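Local atomic coordinates of flavin reductase (Uncultured bacterium, PDB entry 5CHO), a protein that probably reduces flavin adenine dinucleotide, which it binds, to supply reduced flavin to the tryptophan halogenase of a bacterial two-component system. Residues Val48-Val53 with Gln106-Leu111; Gly128-Ala133 with Leu144-Cys149. All coordinates share one frame; numbering follows the deposited sequence.

Contact 1. Residues Val48-Val53 with Gln106-Leu111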
loop_
_atom_site.group_PDB
_atom_site.type_symbol
_atom_site.label_atom_id
_atom_site.label_comp_id
_atom_site.label_asym_id
_atom_site.label_seq_id
_atom_site.Cartn_x
_atom_site.Cartn_y
_atom_site.Cartn_z
ATOM N N VAL A 48 6.267 -6.843 -1.783
ATOM C CA VAL A 48 7.388 -6.422 -0.947
ATOM C C VAL A 48 8.439 -5.728 -1.790
ATOM O O VAL A 48 8.774 -6.199 -2.877
ATOM C CB VAL A 48 8.048 -7.604 -0.221
ATOM C CG1 VAL A 48 9.049 -7.088 0.804
ATOM C CG2 VAL A 48 7.003 -8.468 0.459
ATOM N N THR A 49 8.943 -4.599 -1.295
ATOM C CA THR A 49 10.022 -3.875 -1.972
ATOM C C THR A 49 11.273 -3.726 -1.122
ATOM O O THR A 49 11.261 -3.965 0.086
ATOM C CB THR A 49 9.602 -2.450 -2.382
ATOM O OG1 THR A 49 9.650 -1.596 -1.235
ATOM C CG2 THR A 49 8.203 -2.423 -2.963
ATOM N N VAL A 50 12.357 -3.335 -1.783
ATOM C CA VAL A 50 13.530 -2.814 -1.103
ATOM C C VAL A 50 13.756 -1.372 -1.536
ATOM O O VAL A 50 13.959 -1.088 -2.715
ATOM C CB VAL A 50 14.785 -3.650 -1.393
ATOM C CG1 VAL A 50 16.021 -2.949 -0.856
ATOM C CG2 VAL A 50 14.648 -5.022 -0.768
ATOM N N VAL A 51 13.699 -0.471 -0.562
ATOM C CA VAL A 51 13.957 0.945 -0.773
ATOM C C VAL A 51 15.434 1.235 -0.536
ATOM O O VAL A 51 15.991 0.804 0.472
ATOM C CB VAL A 51 13.088 1.800 0.165
ATOM C CG1 VAL A 51 13.425 3.271 0.034
ATOM C CG2 VAL A 51 11.612 1.543 -0.112
ATOM N N THR A 52 16.072 1.943 -1.468
ATOM C CA THR A 52 17.518 2.171 -1.404
ATOM C C THR A 52 17.906 3.620 -1.698
ATOM O O THR A 52 17.174 4.341 -2.375
ATOM C CB THR A 52 18.265 1.274 -2.407
ATOM O OG1 THR A 52 17.971 1.697 -3.745
ATOM C CG2 THR A 52 17.859 -0.178 -2.239
ATOM N N VAL A 53 19.062 4.035 -1.187
ATOM C CA VAL A 53 19.683 5.287 -1.606
ATOM C C VAL A 53 21.108 5.004 -2.074
ATOM O O VAL A 53 21.705 3.998 -1.687
ATOM C CB VAL A 53 19.728 6.339 -0.479
ATOM C CG1 VAL A 53 18.321 6.672 -0.002
ATOM C CG2 VAL A 53 20.580 5.848 0.678
ATOM N N GLN A 106 12.779 -13.716 -1.297
ATOM C CA GLN A 106 12.396 -13.674 0.104
ATOM C C GLN A 106 13.595 -13.387 0.998
ATOM O O GLN A 106 13.486 -12.659 1.985
ATOM C CB GLN A 106 11.751 -14.997 0.501
ATOM C CG GLN A 106 11.373 -15.100 1.961
ATOM C CD GLN A 106 10.547 -16.339 2.256
ATOM O OE1 GLN A 106 9.657 -16.711 1.491
ATOM N NE2 GLN A 106 10.849 -16.990 3.366
ATOM N N HIS A 107 14.737 -13.970 0.646
ATOM C CA HIS A 107 15.932 -13.836 1.464
ATOM C C HIS A 107 16.416 -12.386 1.444
ATOM O O HIS A 107 16.967 -11.899 2.428
ATOM C CB HIS A 107 17.034 -14.795 0.989
ATOM C CG HIS A 107 17.514 -14.544 -0.406
ATOM N ND1 HIS A 107 16.767 -14.851 -1.523
ATOM C CD2 HIS A 107 18.687 -14.047 -0.866
ATOM C CE1 HIS A 107 17.448 -14.532 -2.608
ATOM N NE2 HIS A 107 18.620 -14.043 -2.237
ATOM N N VAL A 108 16.203 -11.701 0.324
ATOM C CA VAL A 108 16.502 -10.271 0.245
ATOM C C VAL A 108 15.602 -9.458 1.177
ATOM O O VAL A 108 16.071 -8.548 1.863
ATOM C CB VAL A 108 16.345 -9.718 -1.187
ATOM C CG1 VAL A 108 16.731 -8.242 -1.227
ATOM C CG2 VAL A 108 17.179 -10.521 -2.177
ATOM N N ALA A 109 14.311 -9.781 1.188
ATOM C CA ALA A 109 13.359 -9.081 2.042
ATOM C C ALA A 109 13.748 -9.254 3.500
ATOM O O ALA A 109 13.729 -8.296 4.274
ATOM C CB ALA A 109 11.940 -9.590 1.809
ATOM N N LEU A 110 14.097 -10.480 3.871
ATOM C CA LEU A 110 14.470 -10.774 5.250
ATOM C C LEU A 110 15.734 -10.031 5.653
ATOM O O LEU A 110 15.762 -9.376 6.692
ATOM C CB LEU A 110 14.677 -12.276 5.451
ATOM C CG LEU A 110 13.390 -13.100 5.500
ATOM C CD1 LEU A 110 13.688 -14.598 5.462
ATOM C CD2 LEU A 110 12.561 -12.721 6.717
ATOM N N LEU A 111 16.770 -10.132 4.823
ATOM C CA LEU A 111 18.047 -9.489 5.108
ATOM C C LEU A 111 17.903 -8.001 5.390
ATOM O O LEU A 111 18.401 -7.521 6.406
ATOM C CB LEU A 111 19.026 -9.694 3.946
ATOM C CG LEU A 111 20.374 -8.967 4.085
ATOM C CD1 LEU A 111 21.078 -9.334 5.391
ATOM C CD2 LEU A 111 21.272 -9.237 2.887
#
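Strand 46-53 and the short helix 106-111 meet through Val48 with Ala109 and Val50 with Val108, the backbones coming nearest at Val50 and Ala109, whose CA atoms are 7.0 Å apart. The contact packs the helix on the main antiparallel sheet of the flavin reductase-like domain, its Val48 end beside the bound FAD. The side chains of Val48 and Val50, two residues apart and so on the same face of the strand, meet two successive residues of the helix. Val48 offers its CG1 methyl to Ala109, with Val48 CG1 and Ala109 CB 4.0 Å apart. Two residues on in the strand, and one back in the helix, Val50 CG2 touches Val108 CG1 at 3.9 Å; the two valine side chains cross at about a right angle, meeting through one methyl of each. Val108 has CG1 anti to the backbone N (chi1 -177°), which sends this branch to the strand, while its CG2 lies over the face of the neighbouring His107 ring, offset toward the rim. Ala109, with a single methyl, lets the helix backbone come near the sheet. The same methyl also packs against Leu101, Leu179 and Phe186, and Val48 reaches Thr62, Leu179 and Tyr181, so both residues touch strand 178-182. Across the two segments the contact buries a modest 122 Å². They meet through methyl groups only, which gives a fit by shape without direction; the hydrogen bond between Thr62 OG1, on the strand next to 46-53, and Ala109 O adds a directional tie beside it.

Contact 2. Residues Gly128-Ala133 with Leu144-Cys149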
loop_
_atom_site.group_PDB
_atom_site.type_symbol
_atom_site.label_atom_id
_atom_site.label_comp_id
_atom_site.label_asym_id
_atom_site.label_seq_id
_atom_site.Cartn_x
_atom_site.Cartn_y
_atom_site.Cartn_z
ATOM N N GLY A 128 24.497 -8.897 -7.393
ATOM C CA GLY A 128 23.047 -8.935 -7.308
ATOM C C GLY A 128 22.401 -7.559 -7.388
ATOM O O GLY A 128 21.174 -7.441 -7.403
ATOM N N TRP A 129 23.232 -6.520 -7.462
ATOM C CA TRP A 129 22.754 -5.141 -7.507
ATOM C C TRP A 129 23.137 -4.427 -8.791
ATOM O O TRP A 129 24.242 -4.590 -9.309
ATOM C CB TRP A 129 23.313 -4.313 -6.347
ATOM C CG TRP A 129 22.869 -4.713 -4.979
ATOM C CD1 TRP A 129 23.580 -5.433 -4.066
ATOM C CD2 TRP A 129 21.615 -4.404 -4.358
ATOM N NE1 TRP A 129 22.850 -5.590 -2.914
ATOM C CE2 TRP A 129 21.639 -4.969 -3.067
ATOM C CE3 TRP A 129 20.474 -3.705 -4.769
ATOM C CZ2 TRP A 129 20.566 -4.861 -2.186
ATOM C CZ3 TRP A 129 19.409 -3.596 -3.890
ATOM C CH2 TRP A 129 19.463 -4.171 -2.613
ATOM N N ALA A 130 22.200 -3.632 -9.295
ATOM C CA ALA A 130 22.479 -2.664 -10.345
ATOM C C ALA A 130 22.418 -1.285 -9.711
ATOM O O ALA A 130 21.907 -1.137 -8.603
ATOM C CB ALA A 130 21.480 -2.778 -11.480
ATOM N N ARG A 131 22.942 -0.280 -10.403
ATOM C CA ARG A 131 22.876 1.093 -9.917
ATOM C C ARG A 131 22.009 1.917 -10.850
ATOM O O ARG A 131 22.226 1.922 -12.060
ATOM C CB ARG A 131 24.267 1.709 -9.815
ATOM C CG ARG A 131 25.158 1.075 -8.767
ATOM C CD ARG A 131 24.722 1.463 -7.369
ATOM N NE ARG A 131 25.698 1.032 -6.374
ATOM C CZ ARG A 131 26.064 1.746 -5.312
ATOM N NH1 ARG A 131 25.523 2.935 -5.070
ATOM N NH2 ARG A 131 26.972 1.261 -4.477
ATOM N N GLY A 132 21.028 2.612 -10.284
ATOM C CA GLY A 132 20.104 3.386 -11.085
ATOM C C GLY A 132 20.850 4.500 -11.792
ATOM O O GLY A 132 21.648 5.215 -11.186
ATOM N N ALA A 133 20.582 4.646 -13.083
ATOM C CA ALA A 133 21.313 5.585 -13.928
ATOM C C ALA A 133 21.140 7.034 -13.473
ATOM O O ALA A 133 22.062 7.840 -13.600
ATOM C CB ALA A 133 20.871 5.429 -15.379
ATOM N N LEU A 144 10.787 -7.754 -9.973
ATOM C CA LEU A 144 9.658 -7.618 -10.882
ATOM C C LEU A 144 9.636 -6.242 -11.544
ATOM O O LEU A 144 9.144 -6.099 -12.662
ATOM C CB LEU A 144 8.345 -7.869 -10.138
ATOM C CG LEU A 144 8.220 -9.260 -9.506
ATOM C CD1 LEU A 144 6.850 -9.430 -8.858
ATOM C CD2 LEU A 144 8.503 -10.366 -10.514
ATOM N N ALA A 145 10.162 -5.235 -10.850
ATOM C CA ALA A 145 10.170 -3.869 -11.370
ATOM C C ALA A 145 11.176 -2.969 -10.647
ATOM O O ALA A 145 11.535 -3.225 -9.497
ATOM C CB ALA A 145 8.772 -3.268 -11.272
ATOM N N TRP A 146 11.620 -1.918 -11.335
ATOM C CA TRP A 146 12.490 -0.897 -10.753
ATOM C C TRP A 146 11.866 0.492 -10.837
ATOM O O TRP A 146 11.182 0.817 -11.807
ATOM C CB TRP A 146 13.853 -0.863 -11.457
ATOM C CG TRP A 146 14.766 -2.025 -11.184
ATOM C CD1 TRP A 146 14.681 -2.928 -10.163
ATOM C CD2 TRP A 146 15.923 -2.391 -11.945
ATOM N NE1 TRP A 146 15.711 -3.836 -10.247
ATOM C CE2 TRP A 146 16.486 -3.528 -11.335
ATOM C CE3 TRP A 146 16.533 -1.869 -13.087
ATOM C CZ2 TRP A 146 17.632 -4.149 -11.829
ATOM C CZ3 TRP A 146 17.665 -2.484 -13.575
ATOM C CH2 TRP A 146 18.203 -3.611 -12.948
ATOM N N PHE A 147 12.099 1.302 -9.805
ATOM C CA PHE A 147 11.743 2.717 -9.830
ATOM C C PHE A 147 12.907 3.541 -9.298
ATOM O O PHE A 147 13.588 3.119 -8.364
ATOM C CB PHE A 147 10.506 3.030 -8.979
ATOM C CG PHE A 147 9.278 2.248 -9.347
ATOM C CD1 PHE A 147 8.355 2.749 -10.258
ATOM C CD2 PHE A 147 9.042 1.008 -8.773
ATOM C CE1 PHE A 147 7.221 2.023 -10.587
ATOM C CE2 PHE A 147 7.911 0.285 -9.092
ATOM C CZ PHE A 147 7.001 0.791 -10.004
ATOM N N GLU A 148 13.134 4.706 -9.894
ATOM C CA GLU A 148 13.978 5.729 -9.281
ATOM C C GLU A 148 13.119 6.946 -9.008
ATOM O O GLU A 148 12.276 7.316 -9.826
ATOM C CB GLU A 148 15.166 6.114 -10.165
ATOM C CG GLU A 148 16.158 5.001 -10.423
ATOM C CD GLU A 148 17.333 5.472 -11.256
ATOM O OE1 GLU A 148 18.328 5.942 -10.665
ATOM O OE2 GLU A 148 17.261 5.385 -12.499
ATOM N N CYS A 149 13.343 7.572 -7.859
ATOM C CA CYS A 149 12.494 8.662 -7.416
ATOM C C CYS A 149 13.298 9.806 -6.832
ATOM O O CYS A 149 14.368 9.602 -6.262
ATOM C CB CYS A 149 11.504 8.157 -6.364
ATOM S SG CYS A 149 10.623 6.646 -6.819
#
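A short two-stranded antiparallel hairpin, strands 129-131 and 138-140, lies against the long strand 145-157 of the main sheet, and residues 128-133 meet that strand through Trp146 and Glu148. Ala130 sets its methyl against the six-membered end of the indole, Ala130 CB lying 3.7 Å from Trp146 CH2 in an oblique approach. The other end of that indole is fixed by a hydrogen bond from Trp146 NE1 to Ala140 O, so the ring spans both strands of the hairpin. Farther along, Glu148 reaches across with its chain extended beyond CG (chi2 -178°) and lays its carboxylate on the backbone of Gly132. Glu148 OE1 is 3.1 Å from Gly132 CA, an approach open because the glycine carries no side chain on the flank that faces the acid. Gly132 O, 3.4 Å from Glu148 OE1, is a second acceptor and gives no bond, while Ala133 N lies near Glu148 OE2 at too poor an angle to count as one. The oxygens find their partners just beyond: OE1 is hydrogen-bonded to Thr135 OG1, and weakly to Arg134 N, and OE2 to Thr169 OG1 on strand 160-172. Replacing Glu148 by an alanine is likely to leave the hydroxyls of Thr135 and Thr169 without this partner and to open a gap beside Gly132, letting the loop after it shift. The chemistry thus divides in two: an apolar touch at Ala130, and a buried carboxylate that links the loop following the hairpin's first strand to strand 160-172 while meeting Gly132 in close contact without a hydrogen bond.

How the contacts relate
Contact 1 closes before contact 2 opens along the chain, helix 106-111 being followed by strand 129-131, and their centres lie 12 Å apart. They join through the ring of Trp129, whose CH2 is 4.1 Å from Val50 CG1 and whose CZ3 is 4.1 Å from Thr52 CG2. Val50 thus touches the helix with CG2 and the tryptophan with CG1. Both contacts reach the same antiparallel sheet. Contact 1 lies beside the cofactor, the side chain of Val48 being about 4 Å from the bound FAD. Each also meets the second subunit: Thr49 packs on Phe44 of the second subunit, and Phe147 on Ile40 of the second subunit.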